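Local coordinates for protein endoglucanase (Ruminococcus champanellensis, PDB 6WQV) that probably hydrolyses internal beta-1,4 linkages of cellulose and related plant polysaccharides as a broad-specificity family 5 endoglucanase, at residues Thr45-Glu50 with Cys55-Lys60; Asp64-Gly69 with Gly334-Gly339; Val76-Ile81 with Asn98-Val103. All blocks are in the same frame, centred on the assembly; numbering follows the deposited sequence.

Contact 1 (Thr45-Glu50 with Cys55-Lys60); sequences TPAQSE and CPMTTK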
loop_
_atom_site.group_PDB
_atom_site.type_symbol
_atom_site.label_atom_id
_atom_site.label_comp_id
_atom_site.label_asym_id
_atom_site.label_seq_id
_atom_site.Cartn_x
_atom_site.Cartn_y
_atom_site.Cartn_z
ATOM N N THR A 45 2.636 23.138 2.503
ATOM C CA THR A 45 1.191 23.137 2.589
ATOM C C THR A 45 0.662 21.832 1.998
ATOM O O THR A 45 1.375 21.126 1.277
ATOM C CB THR A 45 0.610 24.302 1.796
ATOM O OG1 THR A 45 0.846 24.078 0.401
ATOM C CG2 THR A 45 1.231 25.623 2.212
ATOM N N PRO A 46 -0.586 21.478 2.295
ATOM C CA PRO A 46 -1.173 20.285 1.660
ATOM C C PRO A 46 -1.070 20.312 0.143
ATOM O O PRO A 46 -0.748 19.286 -0.469
ATOM C CB PRO A 46 -2.622 20.292 2.168
ATOM C CG PRO A 46 -2.525 20.987 3.521
ATOM C CD PRO A 46 -1.454 22.051 3.344
ATOM N N ALA A 47 -1.299 21.468 -0.478
ATOM C CA ALA A 47 -1.239 21.538 -1.934
ATOM C C ALA A 47 0.191 21.363 -2.432
ATOM O O ALA A 47 0.423 20.700 -3.451
ATOM C CB ALA A 47 -1.836 22.859 -2.420
ATOM N N GLN A 48 1.164 21.946 -1.730
ATOM C CA GLN A 48 2.558 21.790 -2.140
ATOM C C GLN A 48 2.989 20.330 -2.098
ATOM O O GLN A 48 3.742 19.871 -2.964
ATOM C CB GLN A 48 3.464 22.646 -1.255
ATOM C CG GLN A 48 3.378 24.124 -1.574
ATOM C CD GLN A 48 4.064 25.011 -0.552
ATOM O OE1 GLN A 48 4.229 24.640 0.612
ATOM N NE2 GLN A 48 4.460 26.197 -0.984
ATOM N N SER A 49 2.533 19.585 -1.090
ATOM C CA SER A 49 2.862 18.166 -1.010
ATOM C C SER A 49 2.171 17.371 -2.112
ATOM O O SER A 49 2.812 16.602 -2.837
ATOM C CB SER A 49 2.439 17.604 0.349
ATOM O OG SER A 49 3.199 18.152 1.410
ATOM N N GLU A 50 0.850 17.528 -2.238
ATOM C CA GLU A 50 0.087 16.664 -3.127
ATOM C C GLU A 50 0.542 16.795 -4.573
ATOM O O GLU A 50 0.469 15.819 -5.333
ATOM C CB GLU A 50 -1.406 16.977 -2.990
ATOM C CG GLU A 50 -2.316 16.082 -3.830
ATOM C CD GLU A 50 -3.793 16.165 -3.453
ATOM O OE1 GLU A 50 -4.146 16.851 -2.462
ATOM O OE2 GLU A 50 -4.613 15.528 -4.157
ATOM N N CYS A 55 1.707 15.047 -9.993
ATOM C CA CYS A 55 0.291 14.763 -10.021
ATOM C C CYS A 55 -0.511 16.032 -9.777
ATOM O O CYS A 55 -0.065 16.919 -9.039
ATOM C CB CYS A 55 -0.045 13.722 -8.950
ATOM S SG CYS A 55 0.683 12.105 -9.318
ATOM N N PRO A 56 -1.664 16.165 -10.422
ATOM C CA PRO A 56 -2.559 17.286 -10.129
ATOM C C PRO A 56 -3.289 17.039 -8.817
ATOM O O PRO A 56 -3.252 15.952 -8.245
ATOM C CB PRO A 56 -3.534 17.260 -11.311
ATOM C CG PRO A 56 -3.616 15.809 -11.670
ATOM C CD PRO A 56 -2.231 15.247 -11.432
ATOM N N MET A 57 -3.972 18.079 -8.343
ATOM C CA MET A 57 -4.852 17.899 -7.198
ATOM C C MET A 57 -5.886 16.819 -7.509
ATOM O O MET A 57 -6.524 16.834 -8.564
ATOM C CB MET A 57 -5.537 19.220 -6.858
ATOM C CG MET A 57 -4.604 20.277 -6.283
ATOM S SD MET A 57 -3.919 19.823 -4.674
ATOM C CE MET A 57 -5.444 19.624 -3.760
ATOM N N THR A 58 -6.036 15.859 -6.600
ATOM C CA THR A 58 -6.958 14.756 -6.830
ATOM C C THR A 58 -8.387 15.268 -6.776
ATOM O O THR A 58 -8.722 16.142 -5.973
ATOM C CB THR A 58 -6.766 13.672 -5.767
ATOM O OG1 THR A 58 -5.373 13.335 -5.667
ATOM C CG2 THR A 58 -7.579 12.402 -6.097
ATOM N N THR A 59 -9.234 14.734 -7.656
ATOM C CA THR A 59 -10.644 15.086 -7.676
ATOM C C THR A 59 -11.496 13.827 -7.574
ATOM O O THR A 59 -11.063 12.716 -7.890
ATOM C CB THR A 59 -11.022 15.805 -8.971
ATOM O OG1 THR A 59 -10.850 14.885 -10.058
ATOM C CG2 THR A 59 -10.175 17.034 -9.169
ATOM N N LYS A 60 -12.747 14.030 -7.158
ATOM C CA LYS A 60 -13.715 12.938 -7.168
ATOM C C LYS A 60 -13.846 12.332 -8.562
ATOM O O LYS A 60 -13.981 11.115 -8.707
ATOM C CB LYS A 60 -15.061 13.475 -6.680
ATOM C CG LYS A 60 -16.207 12.505 -6.751
ATOM C CD LYS A 60 -16.053 11.409 -5.708
ATOM C CE LYS A 60 -17.406 10.912 -5.231
ATOM N NZ LYS A 60 -18.239 10.372 -6.343
HETATM O O HOH W 1 2.422 14.767 -6.906
#
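Glu-50, in the last turn of the short helix 46-50, sends its carboxylate into the bend of the loop that leads to helix 60-68, and Thr-58 takes hold of one oxygen twice. The hydroxyl OG1 of Thr-58 donates to OE2 of Glu-50 at 2.8 Å, nearly in line with the C-O bond. The backbone N of Thr-58 also reaches OE2 of Glu-50 at 2.8 Å, through a fairly straight N-H (166°) that comes down on the carboxylate from above its plane. The acid gets this far because CG lies anti to the backbone N (chi1 -177°) and the chain runs on extended. OE1 of Glu-50 forms a salt bridge with NE of Arg-99, in helix 94-108. Both segments belong to the excursion between the first two strands of the family 5 (beta/alpha)8 barrel, outside the closed sheet. With an alanine in place of Glu-50, Arg-99 would probably lose a charged partner and Thr-58 the acceptor of its N-H and hydroxyl. The side chain of Met-57 crosses that of Glu-50 at about a right angle, folded at chi2 and chi3 so that its methyl CE sits 3.3 Å from OE1 of Glu-50. The packing is looser toward the solvent, where SD of Met-57 lies 4.3 Å from CB of the exposed Ala-47. That end of the helix is closed by its own capping box: OG1 of Thr-45 accepts from N of Gln-48, and OE1 of Gln-48 from N of Thr-45 at 2.9 Å. At the other end a water bridges O of Glu-50 and N of Cys-55.

Contact 2 (Asp64-Gly69 with Gly334-Gly339); sequences DKVKEG and GLLNRG
Leu-336 points its forked end at helix 60-68, and each of its two methyls meets a different residue there. The apolar contacts are two: CD2 of Leu-336 lies 3.8 Å from CG2 of Val-66, the two side chains crossing at about a right angle, while CD1 of Leu-336 comes within 3.7 Å of CG of Lys-65. The leucine reaches across because its CG stands anti to the backbone N (chi1 175°), which carries both methyls toward the helix. Trp-343, in the strand 342-343 that pairs antiparallel with 336-337, also touches Leu-336 and Lys-65, and Trp-27 of the first barrel strand touches Val-66. The contact thus seats the small hairpin that follows the eighth barrel strand against the helix that leads into the second, near the place where the (beta/alpha)8 barrel closes.

The charged interactions stay within the helix. Lys-65 lends only its aliphatic stem to Leu-336; a bend at chi2 (67°) turns the chain off the leucine, and NZ of Lys-65 makes a salt bridge of 3.2 Å with OE2 of Glu-68, one turn on, meeting it from above the carboxylate plane. On the other segment, polar bonds fasten the backbone beside the leucine: N of Leu-336 donates to OD2 of Asp-322, the last residue of the eighth strand, and N of Arg-338 to OD1 of Asn-324, two residues past it. Between helix and hairpin, then, the attraction comes from van der Waals contact and the burial of methyl and methylene groups, while the lysine's charge is met by its own helix.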
loop_
_atom_site.group_PDB
_atom_site.type_symbol
_atom_site.label_atom_id
_atom_site.label_comp_id
_atom_site.label_asym_id
_atom_site.label_seq_id
_atom_site.Cartn_x
_atom_site.Cartn_y
_atom_site.Cartn_z
ATOM N N ASP A 64 -14.008 8.468 -9.599
ATOM C CA ASP A 64 -15.134 7.940 -10.367
ATOM C C ASP A 64 -14.642 7.156 -11.587
ATOM O O ASP A 64 -15.209 6.118 -11.954
ATOM C CB ASP A 64 -16.036 9.071 -10.883
ATOM C CG ASP A 64 -16.817 9.792 -9.797
ATOM O OD1 ASP A 64 -16.809 9.366 -8.625
ATOM O OD2 ASP A 64 -17.471 10.809 -10.142
ATOM N N LYS A 65 -13.628 7.690 -12.277
ATOM C CA LYS A 65 -13.087 7.034 -13.464
ATOM C C LYS A 65 -12.394 5.721 -13.117
ATOM O O LYS A 65 -12.525 4.729 -13.843
ATOM C CB LYS A 65 -12.126 7.990 -14.177
ATOM C CG LYS A 65 -11.534 7.456 -15.464
ATOM C CD LYS A 65 -12.581 7.286 -16.542
ATOM C CE LYS A 65 -11.909 6.974 -17.866
ATOM N NZ LYS A 65 -12.883 6.906 -18.974
ATOM N N VAL A 66 -11.642 5.701 -12.015
ATOM C CA VAL A 66 -11.040 4.461 -11.530
ATOM C C VAL A 66 -12.107 3.388 -11.319
ATOM O O VAL A 66 -11.950 2.245 -11.753
ATOM C CB VAL A 66 -10.231 4.760 -10.258
ATOM C CG1 VAL A 66 -9.794 3.487 -9.568
ATOM C CG2 VAL A 66 -9.025 5.643 -10.609
ATOM N N LYS A 67 -13.219 3.747 -10.669
ATOM C CA LYS A 67 -14.299 2.780 -10.466
ATOM C C LYS A 67 -14.900 2.325 -11.796
ATOM O O LYS A 67 -15.122 1.126 -12.019
ATOM C CB LYS A 67 -15.369 3.374 -9.544
ATOM C CG LYS A 67 -16.519 2.422 -9.233
ATOM C CD LYS A 67 -17.552 3.060 -8.309
ATOM C CE LYS A 67 -18.771 2.149 -8.163
ATOM N NZ LYS A 67 -19.775 2.648 -7.176
ATOM N N GLU A 68 -15.175 3.281 -12.697
ATOM C CA GLU A 68 -15.704 2.952 -14.017
ATOM C C GLU A 68 -14.806 1.976 -14.762
ATOM O O GLU A 68 -15.299 1.120 -15.504
ATOM C CB GLU A 68 -15.851 4.242 -14.829
ATOM C CG GLU A 68 -16.409 4.111 -16.237
ATOM C CD GLU A 68 -16.178 5.385 -17.048
ATOM O OE1 GLU A 68 -16.573 6.473 -16.579
ATOM O OE2 GLU A 68 -15.574 5.307 -18.141
ATOM N N GLY A 69 -13.493 2.074 -14.573
ATOM C CA GLY A 69 -12.591 1.186 -15.272
ATOM C C GLY A 69 -12.566 -0.231 -14.744
ATOM O O GLY A 69 -11.967 -1.100 -15.387
ATOM N N GLY A 334 2.156 4.909 -14.774
ATOM C CA GLY A 334 0.838 5.465 -15.007
ATOM C C GLY A 334 -0.078 4.505 -15.745
ATOM O O GLY A 334 0.346 3.721 -16.596
ATOM N N LEU A 335 -1.366 4.597 -15.426
ATOM C CA LEU A 335 -2.400 3.820 -16.096
ATOM C C LEU A 335 -3.536 4.767 -16.446
ATOM O O LEU A 335 -3.940 4.841 -17.612
ATOM C CB LEU A 335 -2.852 2.666 -15.204
ATOM C CG LEU A 335 -3.713 1.575 -15.829
ATOM C CD1 LEU A 335 -2.958 0.813 -16.898
ATOM C CD2 LEU A 335 -4.188 0.617 -14.754
ATOM N N LEU A 336 -4.022 5.515 -15.458
ATOM C CA LEU A 336 -4.972 6.601 -15.684
ATOM C C LEU A 336 -4.195 7.892 -15.889
ATOM O O LEU A 336 -3.409 8.296 -15.025
ATOM C CB LEU A 336 -5.886 6.777 -14.469
ATOM C CG LEU A 336 -6.858 7.968 -14.517
ATOM C CD1 LEU A 336 -7.815 7.819 -15.688
ATOM C CD2 LEU A 336 -7.610 8.075 -13.195
ATOM N N ASN A 337 -4.418 8.555 -17.019
ATOM C CA ASN A 337 -3.895 9.901 -17.213
ATOM C C ASN A 337 -4.868 10.839 -16.511
ATOM O O ASN A 337 -5.976 11.086 -16.995
ATOM C CB ASN A 337 -3.737 10.206 -18.696
ATOM C CG ASN A 337 -3.081 11.536 -18.947
ATOM O OD1 ASN A 337 -3.255 12.488 -18.186
ATOM N ND2 ASN A 337 -2.314 11.619 -20.027
ATOM N N ARG A 338 -4.472 11.353 -15.343
ATOM C CA ARG A 338 -5.422 12.049 -14.482
ATOM C C ARG A 338 -5.868 13.380 -15.074
ATOM O O ARG A 338 -7.012 13.798 -14.862
ATOM C CB ARG A 338 -4.816 12.249 -13.088
ATOM C CG ARG A 338 -4.585 10.952 -12.322
ATOM C CD ARG A 338 -4.032 11.209 -10.945
ATOM N NE ARG A 338 -3.274 10.056 -10.476
ATOM C CZ ARG A 338 -2.547 10.051 -9.368
ATOM N NH1 ARG A 338 -2.494 11.123 -8.601
ATOM N NH2 ARG A 338 -1.867 8.965 -9.038
ATOM N N GLY A 339 -4.991 14.064 -15.810
ATOM C CA GLY A 339 -5.349 15.358 -16.362
ATOM C C GLY A 339 -6.302 15.287 -17.533
ATOM O O GLY A 339 -7.086 16.211 -17.743
#

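Contact 3 (Val76-Ile81 with Asn98-Val103); sequences VPVSWI and NRVQEV
Val-100 and Val-103, on the inward side of helix 94-108, pack against Val-76, Val-78 and Trp-80 at the end of the second barrel strand and just beyond it, a strand-to-helix layer of the (beta/alpha)8 barrel. Along the helix, Arg-99 precedes the apolar contacts and forms a salt bridge with Glu-102, NH1 of Arg-99 lying 2.9 Å from OE1 of Glu-102 and the acid in the guanidinium plane. Val-100 comes next and is the residue most buried by the other segment. It meets Val-78 tip to tip, CG2 of Val-100 lying 4.0 Å from CG1 of Val-78, and both its methyls lie 4.0 Å from CH2 of Trp-80, CG2 coming at the ring obliquely. Trp-80 holds CG beside its backbone N (chi1 -56°), which carries the six-membered ring toward the helix, while NE1 donates to the backbone O of Asn-117. Leu-116 of the neighbouring strand 113-117 also touches both Val-78 and Val-100. One turn on, Val-103 puts CG1 4.1 Å from CG1 of Val-76. Its other methyl, CG2, sits over the centre of the Arg-99 guanidinium, 3.5 Å above the plane.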
loop_
_atom_site.group_PDB
_atom_site.type_symbol
_atom_site.label_atom_id
_atom_site.label_comp_id
_atom_site.label_asym_id
_atom_site.label_seq_id
_atom_site.Cartn_x
_atom_site.Cartn_y
_atom_site.Cartn_z
ATOM N N VAL A 76 -4.786 4.523 -0.671
ATOM C CA VAL A 76 -4.403 5.928 -0.555
ATOM C C VAL A 76 -3.117 5.995 0.264
ATOM O O VAL A 76 -3.177 6.110 1.504
ATOM C CB VAL A 76 -5.525 6.768 0.069
ATOM C CG1 VAL A 76 -5.113 8.225 0.192
ATOM C CG2 VAL A 76 -6.793 6.656 -0.760
ATOM N N PRO A 77 -1.951 5.911 -0.370
ATOM C CA PRO A 77 -0.695 6.048 0.384
ATOM C C PRO A 77 -0.535 7.481 0.859
ATOM O O PRO A 77 -0.723 8.429 0.090
ATOM C CB PRO A 77 0.380 5.670 -0.636
ATOM C CG PRO A 77 -0.220 6.015 -1.968
ATOM C CD PRO A 77 -1.709 5.760 -1.818
ATOM N N VAL A 78 -0.192 7.649 2.129
ATOM C CA VAL A 78 -0.044 8.968 2.717
ATOM C C VAL A 78 1.274 9.042 3.458
ATOM O O VAL A 78 1.537 8.227 4.353
ATOM C CB VAL A 78 -1.194 9.316 3.674
ATOM C CG1 VAL A 78 -0.970 10.703 4.277
ATOM C CG2 VAL A 78 -2.537 9.224 2.976
ATOM N N SER A 79 2.091 10.025 3.118
ATOM C CA SER A 79 3.286 10.339 3.888
ATOM C C SER A 79 2.943 11.466 4.845
ATOM O O SER A 79 2.505 12.540 4.423
ATOM C CB SER A 79 4.451 10.703 2.977
ATOM O OG SER A 79 4.829 9.570 2.214
ATOM N N TRP A 80 3.100 11.198 6.139
ATOM C CA TRP A 80 2.738 12.143 7.185
ATOM C C TRP A 80 3.919 12.946 7.704
ATOM O O TRP A 80 3.710 13.970 8.360
ATOM C CB TRP A 80 2.085 11.374 8.342
ATOM C CG TRP A 80 0.891 10.552 7.915
ATOM C CD1 TRP A 80 0.906 9.293 7.380
ATOM C CD2 TRP A 80 -0.494 10.942 7.983
ATOM N NE1 TRP A 80 -0.381 8.872 7.122
ATOM C CE2 TRP A 80 -1.252 9.864 7.477
ATOM C CE3 TRP A 80 -1.161 12.092 8.420
ATOM C CZ2 TRP A 80 -2.646 9.908 7.391
ATOM C CZ3 TRP A 80 -2.549 12.128 8.341
ATOM C CH2 TRP A 80 -3.274 11.041 7.839
ATOM N N ILE A 81 5.146 12.533 7.379
ATOM C CA ILE A 81 6.339 13.104 8.003
ATOM C C ILE A 81 6.396 14.625 7.856
ATOM O O ILE A 81 6.706 15.342 8.812
ATOM C CB ILE A 81 7.606 12.416 7.466
ATOM C CG1 ILE A 81 8.855 12.961 8.151
ATOM C CG2 ILE A 81 7.723 12.582 5.953
ATOM C CD1 ILE A 81 10.133 12.251 7.741
ATOM N N ASN A 98 -7.386 17.119 7.191
ATOM C CA ASN A 98 -8.634 17.424 6.496
ATOM C C ASN A 98 -8.556 17.012 5.032
ATOM O O ASN A 98 -9.515 16.457 4.483
ATOM C CB ASN A 98 -8.961 18.917 6.587
ATOM C CG ASN A 98 -9.391 19.353 7.976
ATOM O OD1 ASN A 98 -9.696 18.528 8.836
ATOM N ND2 ASN A 98 -9.426 20.659 8.198
ATOM N N ARG A 99 -7.430 17.288 4.376
ATOM C CA ARG A 99 -7.299 16.899 2.975
ATOM C C ARG A 99 -7.282 15.386 2.821
ATOM O O ARG A 99 -7.914 14.841 1.905
ATOM C CB ARG A 99 -6.047 17.528 2.361
ATOM C CG ARG A 99 -5.817 17.133 0.912
ATOM C CD ARG A 99 -6.994 17.485 0.016
ATOM N NE ARG A 99 -6.739 17.018 -1.342
ATOM C CZ ARG A 99 -7.670 16.866 -2.280
ATOM N NH1 ARG A 99 -8.940 17.133 -2.029
ATOM N NH2 ARG A 99 -7.317 16.419 -3.477
ATOM N N VAL A 100 -6.551 14.679 3.694
ATOM C CA VAL A 100 -6.552 13.223 3.629
ATOM C C VAL A 100 -7.980 12.700 3.731
ATOM O O VAL A 100 -8.385 11.802 2.983
ATOM C CB VAL A 100 -5.646 12.625 4.726
ATOM C CG1 VAL A 100 -5.771 11.105 4.743
ATOM C CG2 VAL A 100 -4.194 13.013 4.518
ATOM N N GLN A 101 -8.765 13.257 4.650
ATOM C CA GLN A 101 -10.147 12.802 4.794
ATOM C C GLN A 101 -10.964 13.092 3.538
ATOM O O GLN A 101 -11.801 12.269 3.137
ATOM C CB GLN A 101 -10.790 13.430 6.027
ATOM C CG GLN A 101 -12.227 12.992 6.223
ATOM C CD GLN A 101 -12.738 13.293 7.605
ATOM O OE1 GLN A 101 -12.362 14.294 8.211
ATOM N NE2 GLN A 101 -13.607 12.428 8.117
ATOM N N GLU A 102 -10.751 14.254 2.913
ATOM C CA GLU A 102 -11.442 14.560 1.658
ATOM C C GLU A 102 -11.173 13.490 0.605
ATOM O O GLU A 102 -12.088 13.064 -0.115
ATOM C CB GLU A 102 -10.978 15.916 1.116
ATOM C CG GLU A 102 -11.486 17.147 1.845
ATOM C CD GLU A 102 -11.020 18.467 1.215
ATOM O OE1 GLU A 102 -10.370 18.455 0.141
ATOM O OE2 GLU A 102 -11.312 19.530 1.803
ATOM N N VAL A 103 -9.912 13.078 0.463
ATOM C CA VAL A 103 -9.542 12.109 -0.564
ATOM C C VAL A 103 -10.076 10.726 -0.212
ATOM O O VAL A 103 -10.599 10.006 -1.073
ATOM C CB VAL A 103 -8.018 12.103 -0.769
ATOM C CG1 VAL A 103 -7.610 10.961 -1.679
ATOM C CG2 VAL A 103 -7.548 13.434 -1.344
#

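How the contacts relate
Arg-99 joins contact 3 to contact 1: its NE makes a salt bridge of 2.8 Å with OE1 of Glu-50, and its NH2 lies 2.9 Å from O of Thr-58, a probable hydrogen bond. The centres of these contacts are 10 Å apart. Contacts 1 and 2 meet where SG of Cys-55 lies 3.4 Å from NH1 of Arg-338, although their centres are 16 Å apart. Contacts 2 and 3 do not touch; their nearest atoms are about 8 Å apart. Contact 1 lies near the bound glycan without lining it, the side chain of Cys-55 being about 8 Å from a beta-D-glucopyranose unit, whereas that of Val-78 in contact 3 is about 11 Å from the alpha-D-glucopyranose.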